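Local coordinates for protein peptidoglycan D,D-transpeptidase MrdA (Pseudomonas aeruginosa, PDB 7KIS) that probably cross-links peptidoglycan as a penicillin-binding transpeptidase of the cell inner membrane, and is held here in complex with a diazabicyclooctane inhibitor, at residues A[243-248]-A[482-487]; A[268-273]-A[579-584]; A[349-354]-A[385-390]. All blocks are in the same frame, centred on the assembly; numbering follows the deposited sequence.

Contact 1: residues A[243-248]-A[482-487]; sequences PGKDIV and KTIDGQ
Ile247 and Ile484 form a non-hydrogen-bonded pair in a short antiparallel ladder that ends in a classic beta bulge. The ladder adds strand 481-484 to the edge of a mixed sheet, in which strand 247-249 joins it to strands 71-72, 78-84 and 163-166 of the dimerisation-domain region. A strand from the transpeptidase region of the sequence thereby completes a sheet of the N-terminal part. The two isoleucines lie side by side and point the same way, CG1 of Ile247 resting 3.7 Å from CD1 of Ile484, with Tyr211 and helix 212-216 against them.

At the next pair, Val248 N donates to Thr483 O (3.2 Å). In the bulge Lys482 and Thr483 both face Val248, whose carbonyl O receives Lys482 N and, weakly, Thr483 N. At the other end Asp485 N donates to Asp246 O over 3.1 Å, just where a type I' turn from Ile484 to Gln487 reverses the chain.

Lys245 runs across the Asp485 side chain at about a right angle. Lys245 CB stands 4.1 Å from Asp485 OD1. Lys245 CG is set beside the backbone N (chi1 -76°) and comes to 3.7 Å from Asp485 CG, while Lys245 CD meets Asp485 CB at 3.9 Å. Beyond CD the extended chain carries the ammonium away from the carboxylate: Lys245 NZ is 5.5 Å from Asp485 OD2, so the opposite charges may attract through space but are not in contact. Asp246 turns its OD1 to the backbone N of Ile70, and Lys482 NZ makes a salt bridge with Asp279. On the face shared by Val248 and Thr483, Thr483 OG1 lies beside the valine, 3.3 Å from Val248 CG2.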
loop_
_atom_site.group_PDB
_atom_site.type_symbol
_atom_site.label_atom_id
_atom_site.label_comp_id
_atom_site.label_asym_id
_atom_site.label_seq_id
_atom_site.Cartn_x
_atom_site.Cartn_y
_atom_site.Cartn_z
ATOM N N PRO A 243 31.196 -10.257 6.503
ATOM C CA PRO A 243 30.419 -9.043 6.242
ATOM C C PRO A 243 28.924 -9.319 6.270
ATOM O O PRO A 243 28.466 -10.448 6.079
ATOM C CB PRO A 243 30.884 -8.616 4.839
ATOM C CG PRO A 243 31.433 -9.852 4.217
ATOM C CD PRO A 243 32.033 -10.639 5.351
ATOM N N GLY A 244 28.161 -8.262 6.532
ATOM C CA GLY A 244 26.722 -8.407 6.616
ATOM C C GLY A 244 26.130 -8.894 5.308
ATOM O O GLY A 244 26.695 -8.701 4.230
ATOM N N LYS A 245 24.970 -9.538 5.412
ATOM C CA LYS A 245 24.331 -10.092 4.228
ATOM C C LYS A 245 23.788 -8.969 3.358
ATOM O O LYS A 245 23.228 -7.987 3.854
ATOM C CB LYS A 245 23.202 -11.043 4.623
ATOM C CG LYS A 245 23.670 -12.398 5.122
ATOM C CD LYS A 245 22.491 -13.264 5.533
ATOM C CE LYS A 245 22.870 -14.221 6.650
ATOM N NZ LYS A 245 21.671 -14.852 7.267
ATOM N N ASP A 246 23.958 -9.119 2.051
ATOM C CA ASP A 246 23.510 -8.121 1.097
ATOM C C ASP A 246 22.057 -8.367 0.726
ATOM O O ASP A 246 21.631 -9.512 0.549
ATOM C CB ASP A 246 24.399 -8.145 -0.146
ATOM C CG ASP A 246 25.874 -8.074 0.201
ATOM O OD1 ASP A 246 26.212 -7.463 1.236
ATOM O OD2 ASP A 246 26.696 -8.638 -0.551
ATOM N N ILE A 247 21.300 -7.282 0.610
ATOM C CA ILE A 247 19.866 -7.339 0.365
ATOM C C ILE A 247 19.579 -6.690 -0.977
ATOM O O ILE A 247 20.067 -5.590 -1.261
ATOM C CB ILE A 247 19.069 -6.642 1.482
ATOM C CG1 ILE A 247 19.312 -7.336 2.817
ATOM C CG2 ILE A 247 17.584 -6.623 1.152
ATOM C CD1 ILE A 247 18.640 -6.644 3.957
ATOM N N VAL A 248 18.791 -7.374 -1.798
ATOM C CA VAL A 248 18.310 -6.847 -3.065
ATOM C C VAL A 248 16.847 -6.491 -2.869
ATOM O O VAL A 248 16.039 -7.347 -2.487
ATOM C CB VAL A 248 18.486 -7.859 -4.206
ATOM C CG1 VAL A 248 18.291 -7.182 -5.548
ATOM C CG2 VAL A 248 19.856 -8.515 -4.125
ATOM N N LYS A 482 13.749 -8.540 -1.993
ATOM C CA LYS A 482 13.584 -9.575 -3.007
ATOM C C LYS A 482 14.391 -10.818 -2.653
ATOM O O LYS A 482 13.875 -11.940 -2.704
ATOM C CB LYS A 482 13.989 -9.041 -4.382
ATOM C CG LYS A 482 13.401 -9.827 -5.543
ATOM C CD LYS A 482 13.558 -9.082 -6.857
ATOM C CE LYS A 482 13.284 -9.992 -8.047
ATOM N NZ LYS A 482 11.916 -10.586 -8.001
ATOM N N THR A 483 15.664 -10.637 -2.298
ATOM C CA THR A 483 16.529 -11.729 -1.874
ATOM C C THR A 483 17.345 -11.294 -0.666
ATOM O O THR A 483 17.685 -10.117 -0.516
ATOM C CB THR A 483 17.497 -12.192 -2.980
ATOM O OG1 THR A 483 18.650 -11.340 -2.994
ATOM C CG2 THR A 483 16.835 -12.168 -4.350
ATOM N N ILE A 484 17.656 -12.260 0.194
ATOM C CA ILE A 484 18.582 -12.076 1.307
ATOM C C ILE A 484 19.727 -13.057 1.110
ATOM O O ILE A 484 19.513 -14.277 1.119
ATOM C CB ILE A 484 17.904 -12.293 2.668
ATOM C CG1 ILE A 484 16.576 -11.539 2.736
ATOM C CG2 ILE A 484 18.826 -11.852 3.795
ATOM C CD1 ILE A 484 16.737 -10.051 2.917
ATOM N N ASP A 485 20.936 -12.525 0.922
ATOM C CA ASP A 485 22.137 -13.309 0.634
ATOM C C ASP A 485 22.010 -14.102 -0.664
ATOM O O ASP A 485 22.704 -15.106 -0.853
ATOM C CB ASP A 485 22.491 -14.245 1.796
ATOM C CG ASP A 485 23.986 -14.360 2.016
ATOM O OD1 ASP A 485 24.720 -13.429 1.619
ATOM O OD2 ASP A 485 24.429 -15.379 2.586
ATOM N N GLY A 486 21.132 -13.664 -1.565
ATOM C CA GLY A 486 20.945 -14.294 -2.855
ATOM C C GLY A 486 19.759 -15.228 -2.970
ATOM O O GLY A 486 19.560 -15.811 -4.043
ATOM N N GLN A 487 18.965 -15.388 -1.912
ATOM C CA GLN A 487 17.776 -16.228 -1.954
ATOM C C GLN A 487 16.584 -15.454 -1.406
ATOM O O GLN A 487 16.722 -14.712 -0.425
ATOM C CB GLN A 487 17.965 -17.533 -1.169
ATOM C CG GLN A 487 18.747 -17.408 0.120
ATOM C CD GLN A 487 19.231 -18.754 0.618
ATOM O OE1 GLN A 487 19.345 -19.708 -0.153
ATOM N NE2 GLN A 487 19.512 -18.842 1.913
#

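Contact 2: residues A[268-273]-A[579-584]; sequences GAIVAI and IAVAVM
Strands 268-273 and 579-584 run antiparallel, their axes 165° apart and 4.5 Å at closest approach, and six backbone hydrogen bonds join them. Ala269 with Met584, Val271 with Ala582 and Ile273 with Ala580 are the hydrogen-bonded pairs, each closed by two reciprocal N-H to O bonds; Met584 N to Ala269 O measures 2.9 Å and is nearly straight (177°). Ile270 with Val583 and Ala272 with Val581 are the non-hydrogen-bonded pairs between them. This is the middle of the five-stranded antiparallel sheet of the penicillin-binding transpeptidase domain, where the first strand of the sheet lies beside its last. Outer backbone bonds continue it to strand 280-286 on one flank and 566-572 on the other.

Side chains alternate between two buried faces. On the face of Ile270, Ala272, Val581 and Val583, helix 591-607 packs through Val598 and Val599. Here Ile270 and Val583 lie side by side and point the same way, CG1 of Ile270 being 3.8 Å from CG1 of Val583. In Ile579, chi1 sets CG1 anti to the backbone N, and chi2 (88°) then turns Ile579 CD1 to 3.8 Å from Ala272 CB.

The face of Ala269, Val271, Ile273, Ala580, Ala582 and Met584 carries three alanines among its six residues. Helix 459-470 lies against it, Ala463 meeting both Val271 and Ala582, and helix 317-320 touches Ala269 and Val271. At the end of the ladder the bent chain of Met584 doubles back, placing Met584 CE 3.6 Å from Gly268 CA and 4.0 Å from Ala269 N.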
loop_
_atom_site.group_PDB
_atom_site.type_symbol
_atom_site.label_atom_id
_atom_site.label_comp_id
_atom_site.label_asym_id
_atom_site.label_seq_id
_atom_site.Cartn_x
_atom_site.Cartn_y
_atom_site.Cartn_z
ATOM N N GLY A 268 1.342 12.793 0.221
ATOM C CA GLY A 268 0.564 11.576 0.050
ATOM C C GLY A 268 1.462 10.350 0.003
ATOM O O GLY A 268 2.564 10.352 0.554
ATOM N N ALA A 269 0.964 9.313 -0.670
ATOM C CA ALA A 269 1.657 8.035 -0.719
ATOM C C ALA A 269 1.279 7.283 -1.990
ATOM O O ALA A 269 0.142 7.365 -2.461
ATOM C CB ALA A 269 1.334 7.183 0.514
ATOM N N ILE A 270 2.249 6.548 -2.536
ATOM C CA ILE A 270 2.056 5.721 -3.725
ATOM C C ILE A 270 2.743 4.381 -3.495
ATOM O O ILE A 270 3.908 4.340 -3.088
ATOM C CB ILE A 270 2.611 6.393 -4.997
ATOM C CG1 ILE A 270 1.844 7.677 -5.312
ATOM C CG2 ILE A 270 2.550 5.441 -6.179
ATOM C CD1 ILE A 270 2.436 8.461 -6.460
ATOM N N VAL A 271 2.028 3.288 -3.758
ATOM C CA VAL A 271 2.544 1.935 -3.570
ATOM C C VAL A 271 2.225 1.123 -4.817
ATOM O O VAL A 271 1.055 1.003 -5.198
ATOM C CB VAL A 271 1.954 1.255 -2.322
ATOM C CG1 VAL A 271 2.485 -0.163 -2.197
ATOM C CG2 VAL A 271 2.279 2.060 -1.074
ATOM N N ALA A 272 3.255 0.566 -5.448
ATOM C CA ALA A 272 3.095 -0.265 -6.634
ATOM C C ALA A 272 3.516 -1.692 -6.307
ATOM O O ALA A 272 4.558 -1.911 -5.682
ATOM C CB ALA A 272 3.920 0.278 -7.801
ATOM N N ILE A 273 2.709 -2.658 -6.738
ATOM C CA ILE A 273 2.912 -4.065 -6.418
ATOM C C ILE A 273 2.848 -4.899 -7.694
ATOM O O ILE A 273 1.972 -4.688 -8.539
ATOM C CB ILE A 273 1.871 -4.570 -5.400
ATOM C CG1 ILE A 273 1.989 -3.806 -4.080
ATOM C CG2 ILE A 273 2.006 -6.071 -5.200
ATOM C CD1 ILE A 273 1.396 -4.524 -2.889
ATOM N N ILE A 579 0.944 -4.953 -12.978
ATOM C CA ILE A 579 1.202 -3.872 -12.032
ATOM C C ILE A 579 -0.076 -3.606 -11.253
ATOM O O ILE A 579 -1.175 -3.655 -11.809
ATOM C CB ILE A 579 1.695 -2.595 -12.755
ATOM C CG1 ILE A 579 1.933 -1.455 -11.764
ATOM C CG2 ILE A 579 0.698 -2.143 -13.815
ATOM C CD1 ILE A 579 3.320 -1.431 -11.178
ATOM N N ALA A 580 0.069 -3.346 -9.954
ATOM C CA ALA A 580 -1.038 -2.944 -9.093
ATOM C C ALA A 580 -0.607 -1.725 -8.292
ATOM O O ALA A 580 0.426 -1.761 -7.617
ATOM C CB ALA A 580 -1.460 -4.080 -8.157
ATOM N N VAL A 581 -1.394 -0.652 -8.363
ATOM C CA VAL A 581 -1.024 0.637 -7.791
ATOM C C VAL A 581 -2.149 1.134 -6.894
ATOM O O VAL A 581 -3.331 0.995 -7.228
ATOM C CB VAL A 581 -0.709 1.679 -8.886
ATOM C CG1 VAL A 581 -0.181 2.965 -8.269
ATOM C CG2 VAL A 581 0.291 1.125 -9.883
ATOM N N ALA A 582 -1.777 1.713 -5.754
ATOM C CA ALA A 582 -2.699 2.433 -4.884
ATOM C C ALA A 582 -2.107 3.804 -4.596
ATOM O O ALA A 582 -0.944 3.906 -4.192
ATOM C CB ALA A 582 -2.952 1.676 -3.578
ATOM N N VAL A 583 -2.896 4.853 -4.816
ATOM C CA VAL A 583 -2.432 6.231 -4.687
ATOM C C VAL A 583 -3.347 6.988 -3.736
ATOM O O VAL A 583 -4.575 6.925 -3.860
ATOM C CB VAL A 583 -2.357 6.940 -6.051
ATOM C CG1 VAL A 583 -1.809 8.345 -5.883
ATOM C CG2 VAL A 583 -1.463 6.148 -6.991
ATOM N N MET A 584 -2.746 7.694 -2.782
ATOM C CA MET A 584 -3.456 8.579 -1.863
ATOM C C MET A 584 -2.837 9.967 -1.984
ATOM O O MET A 584 -1.670 10.162 -1.628
ATOM C CB MET A 584 -3.368 8.057 -0.429
ATOM C CG MET A 584 -4.390 8.653 0.523
ATOM S SD MET A 584 -3.914 10.264 1.176
ATOM C CE MET A 584 -2.207 9.959 1.617
#

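Contact 3: residues A[349-354]-A[385-390]; sequences VFDPGY and NDTYFY. With C9D ((2S,5R)-1-formyl-N'-[(3R)-pyrrolidine-3-carbonyl]-5-[(sulfooxy)amino]piperidine-2-carbohydrazide), chain C.
Asp351 and Asn385 meet tip to tip, and their hydrogen bond carries the polar part of the contact. Asn385 ND2 donates to Asp351 OD2 over 2.6 Å; the acceptor lies in the amide plane, but the donor stands 67° above the carboxylate plane, and the two planes are 79° apart. Asp372 grips the same pair from outside, its backbone N donating to Asp351 OD2 and its OD2 accepting from Asn385 ND2. Asp351 OD1 accepts Gly353 N (2.9 Å), closing an Asx turn. Asn385 also serves as N-cap of helix 386-396, its OD1 accepting Tyr388 N.

The start of the capped helix probably corresponds to the S-X-N motif of penicillin-binding transpeptidases, with Asp386 apparently in the asparagine position. Asp386 faces the bound inhibitor, taking a weak hydrogen bond from C9D NAO on OD2, which also accepts Trp367 N; its OD1 forms a salt bridge with Lys330. Tyr390 OH lies 3.7 Å from C9D CAV.

Van der Waals contacts complete the interface. Thr387 crosses Asp351 at about a right angle. The methyl Thr387 CG2, set anti to the carbonyl carbon, packs against two oxygens, 3.2 Å from Asp351 OD1 and 3.4 Å from Tyr354 O. The apolar contact is that of Val349 CB, which approaches the Tyr388 ring obliquely, 4.4 Å from Tyr388 CD2.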
loop_
_atom_site.group_PDB
_atom_site.type_symbol
_atom_site.label_atom_id
_atom_site.label_comp_id
_atom_site.label_asym_id
_atom_site.label_seq_id
_atom_site.Cartn_x
_atom_site.Cartn_y
_atom_site.Cartn_z
ATOM N N VAL A 349 -31.051 -3.229 -8.351
ATOM C CA VAL A 349 -31.482 -2.401 -7.230
ATOM C C VAL A 349 -31.821 -1.027 -7.792
ATOM O O VAL A 349 -30.984 -0.404 -8.453
ATOM C CB VAL A 349 -30.405 -2.284 -6.135
ATOM C CG1 VAL A 349 -30.671 -1.074 -5.252
ATOM C CG2 VAL A 349 -30.351 -3.554 -5.299
ATOM N N PHE A 350 -33.041 -0.554 -7.543
ATOM C CA PHE A 350 -33.424 0.779 -7.986
ATOM C C PHE A 350 -32.836 1.833 -7.061
ATOM O O PHE A 350 -32.981 1.752 -5.837
ATOM C CB PHE A 350 -34.944 0.933 -8.040
ATOM C CG PHE A 350 -35.395 2.180 -8.745
ATOM C CD1 PHE A 350 -35.338 2.269 -10.127
ATOM C CD2 PHE A 350 -35.860 3.269 -8.028
ATOM C CE1 PHE A 350 -35.746 3.417 -10.781
ATOM C CE2 PHE A 350 -36.269 4.420 -8.676
ATOM C CZ PHE A 350 -36.210 4.493 -10.054
ATOM N N ASP A 351 -32.165 2.820 -7.651
ATOM C CA ASP A 351 -31.523 3.891 -6.897
ATOM C C ASP A 351 -32.333 5.172 -7.046
ATOM O O ASP A 351 -32.210 5.870 -8.064
ATOM C CB ASP A 351 -30.086 4.101 -7.385
ATOM C CG ASP A 351 -29.451 5.357 -6.820
ATOM O OD1 ASP A 351 -29.769 5.727 -5.670
ATOM O OD2 ASP A 351 -28.627 5.973 -7.528
ATOM N N PRO A 352 -33.182 5.518 -6.077
ATOM C CA PRO A 352 -33.882 6.805 -6.111
ATOM C C PRO A 352 -33.056 7.980 -5.615
ATOM O O PRO A 352 -33.592 9.084 -5.500
ATOM C CB PRO A 352 -35.078 6.554 -5.181
ATOM C CG PRO A 352 -34.550 5.592 -4.173
ATOM C CD PRO A 352 -33.546 4.721 -4.891
ATOM N N GLY A 353 -31.776 7.767 -5.316
ATOM C CA GLY A 353 -30.934 8.789 -4.737
ATOM C C GLY A 353 -30.695 8.640 -3.252
ATOM O O GLY A 353 -30.039 9.506 -2.659
ATOM N N TYR A 354 -31.196 7.572 -2.637
ATOM C CA TYR A 354 -31.079 7.362 -1.200
ATOM C C TYR A 354 -31.414 5.907 -0.905
ATOM O O TYR A 354 -31.928 5.182 -1.761
ATOM C CB TYR A 354 -32.006 8.299 -0.420
ATOM C CG TYR A 354 -33.433 8.284 -0.923
ATOM C CD1 TYR A 354 -33.872 9.216 -1.855
ATOM C CD2 TYR A 354 -34.340 7.332 -0.473
ATOM C CE1 TYR A 354 -35.173 9.202 -2.320
ATOM C CE2 TYR A 354 -35.643 7.310 -0.934
ATOM C CZ TYR A 354 -36.054 8.248 -1.857
ATOM O OH TYR A 354 -37.350 8.233 -2.318
ATOM N N ASN A 385 -22.088 3.642 -7.174
ATOM C CA ASN A 385 -23.361 3.947 -6.542
ATOM C C ASN A 385 -23.312 3.544 -5.073
ATOM O O ASN A 385 -22.849 2.451 -4.736
ATOM C CB ASN A 385 -24.497 3.224 -7.265
ATOM C CG ASN A 385 -25.868 3.694 -6.816
ATOM O OD1 ASN A 385 -26.424 3.176 -5.847
ATOM N ND2 ASN A 385 -26.419 4.684 -7.513
ATOM N N ASP A 386 -23.786 4.429 -4.195
ATOM C CA ASP A 386 -23.742 4.131 -2.769
ATOM C C ASP A 386 -24.930 3.291 -2.320
ATOM O O ASP A 386 -24.784 2.454 -1.423
ATOM C CB ASP A 386 -23.673 5.425 -1.955
ATOM C CG ASP A 386 -22.440 6.252 -2.272
ATOM O OD1 ASP A 386 -21.336 5.674 -2.334
ATOM O OD2 ASP A 386 -22.575 7.478 -2.464
ATOM N N THR A 387 -26.104 3.497 -2.923
ATOM C CA THR A 387 -27.294 2.766 -2.497
ATOM C C THR A 387 -27.153 1.272 -2.767
ATOM O O THR A 387 -27.633 0.447 -1.980
ATOM C CB THR A 387 -28.534 3.325 -3.194
ATOM O OG1 THR A 387 -28.375 3.223 -4.614
ATOM C CG2 THR A 387 -28.735 4.782 -2.815
ATOM N N TYR A 388 -26.507 0.906 -3.879
ATOM C CA TYR A 388 -26.275 -0.505 -4.172
ATOM C C TYR A 388 -25.480 -1.173 -3.059
ATOM O O TYR A 388 -25.803 -2.289 -2.636
ATOM C CB TYR A 388 -25.552 -0.647 -5.512
ATOM C CG TYR A 388 -25.243 -2.074 -5.930
ATOM C CD1 TYR A 388 -24.119 -2.736 -5.447
ATOM C CD2 TYR A 388 -26.060 -2.745 -6.829
ATOM C CE1 TYR A 388 -23.830 -4.031 -5.833
ATOM C CE2 TYR A 388 -25.776 -4.041 -7.222
ATOM C CZ TYR A 388 -24.660 -4.678 -6.721
ATOM O OH TYR A 388 -24.374 -5.968 -7.108
ATOM N N PHE A 389 -24.433 -0.505 -2.573
ATOM C CA PHE A 389 -23.620 -1.068 -1.505
ATOM C C PHE A 389 -24.202 -0.789 -0.127
ATOM O O PHE A 389 -23.896 -1.524 0.818
ATOM C CB PHE A 389 -22.187 -0.540 -1.613
ATOM C CG PHE A 389 -21.503 -0.931 -2.894
ATOM C CD1 PHE A 389 -21.603 -0.134 -4.019
ATOM C CD2 PHE A 389 -20.778 -2.108 -2.977
ATOM C CE1 PHE A 389 -20.985 -0.492 -5.203
ATOM C CE2 PHE A 389 -20.159 -2.473 -4.158
ATOM C CZ PHE A 389 -20.262 -1.663 -5.272
ATOM N N TYR A 390 -25.022 0.256 0.008
ATOM C CA TYR A 390 -25.880 0.370 1.182
ATOM C C TYR A 390 -26.770 -0.860 1.307
ATOM O O TYR A 390 -26.876 -1.467 2.378
ATOM C CB TYR A 390 -26.739 1.633 1.091
ATOM C CG TYR A 390 -26.014 2.936 1.344
ATOM C CD1 TYR A 390 -24.897 2.993 2.168
ATOM C CD2 TYR A 390 -26.460 4.117 0.763
ATOM C CE1 TYR A 390 -24.242 4.191 2.400
ATOM C CE2 TYR A 390 -25.813 5.315 0.988
ATOM C CZ TYR A 390 -24.706 5.350 1.805
ATOM O OH TYR A 390 -24.065 6.547 2.026
HETATM O OAF C9D C . -13.510 9.726 -8.149
HETATM S SAY C9D C . -14.940 9.930 -7.676
HETATM O OAD C9D C . -15.178 11.377 -7.302
HETATM O OAE C9D C . -15.725 9.542 -8.910
HETATM O OAR C9D C . -15.306 8.910 -6.370
HETATM N NAQ C9D C . -16.669 8.478 -6.512
HETATM C CAU C9D C . -17.528 9.071 -5.406
HETATM C CAJ C9D C . -16.751 10.112 -4.694
HETATM C CB C9D C . -17.434 10.616 -3.485
HETATM C CAM C9D C . -18.025 7.951 -4.490
HETATM N N C9D C . -17.632 8.127 -3.040
HETATM C CAG C9D C . -16.747 7.136 -2.426
HETATM O OAA C9D C . -15.952 7.481 -1.608
HETATM C CA C9D C . -17.658 9.519 -2.449
HETATM C C C9D C . -18.997 9.778 -1.777
HETATM O O C9D C . -19.212 10.846 -1.319
HETATM N NAP C9D C . -20.037 8.725 -1.694
HETATM N NAO C9D C . -21.256 9.069 -1.050
HETATM C CAS C9D C . -21.258 9.418 0.371
HETATM O OAB C9D C . -20.249 9.404 0.997
HETATM C CAV C9D C . -22.614 9.822 1.068
HETATM C CAI C9D C . -23.370 10.808 0.108
HETATM C CAH C9D C . -23.217 12.239 0.773
HETATM N NAN C9D C . -23.073 11.984 2.088
HETATM C CAL C9D C . -22.336 10.522 2.203
#

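In the fold
The three contacts are spread along the molecule without touching. Contact 1 lies at the N-terminal sheet, with its centre 52 Å from that of contact 3, on the opposite side of the chain's centre. Contact 2 sits between, its centre 25 Å from that of contact 1 and 29 Å from that of contact 3. Along the chain, contacts 1 and 2 interlace, and contact 3 is nested inside both loops. Contact 3 reaches the inhibitor directly, and Asn385 is about 9 Å, side chain to side chain, from Ser327, the predicted acylated serine. In contact 2 the Val583 side chain is about 12 Å from C9D; the same sheet's outermost strand 536-541 supplies Thr541, which also binds the inhibitor.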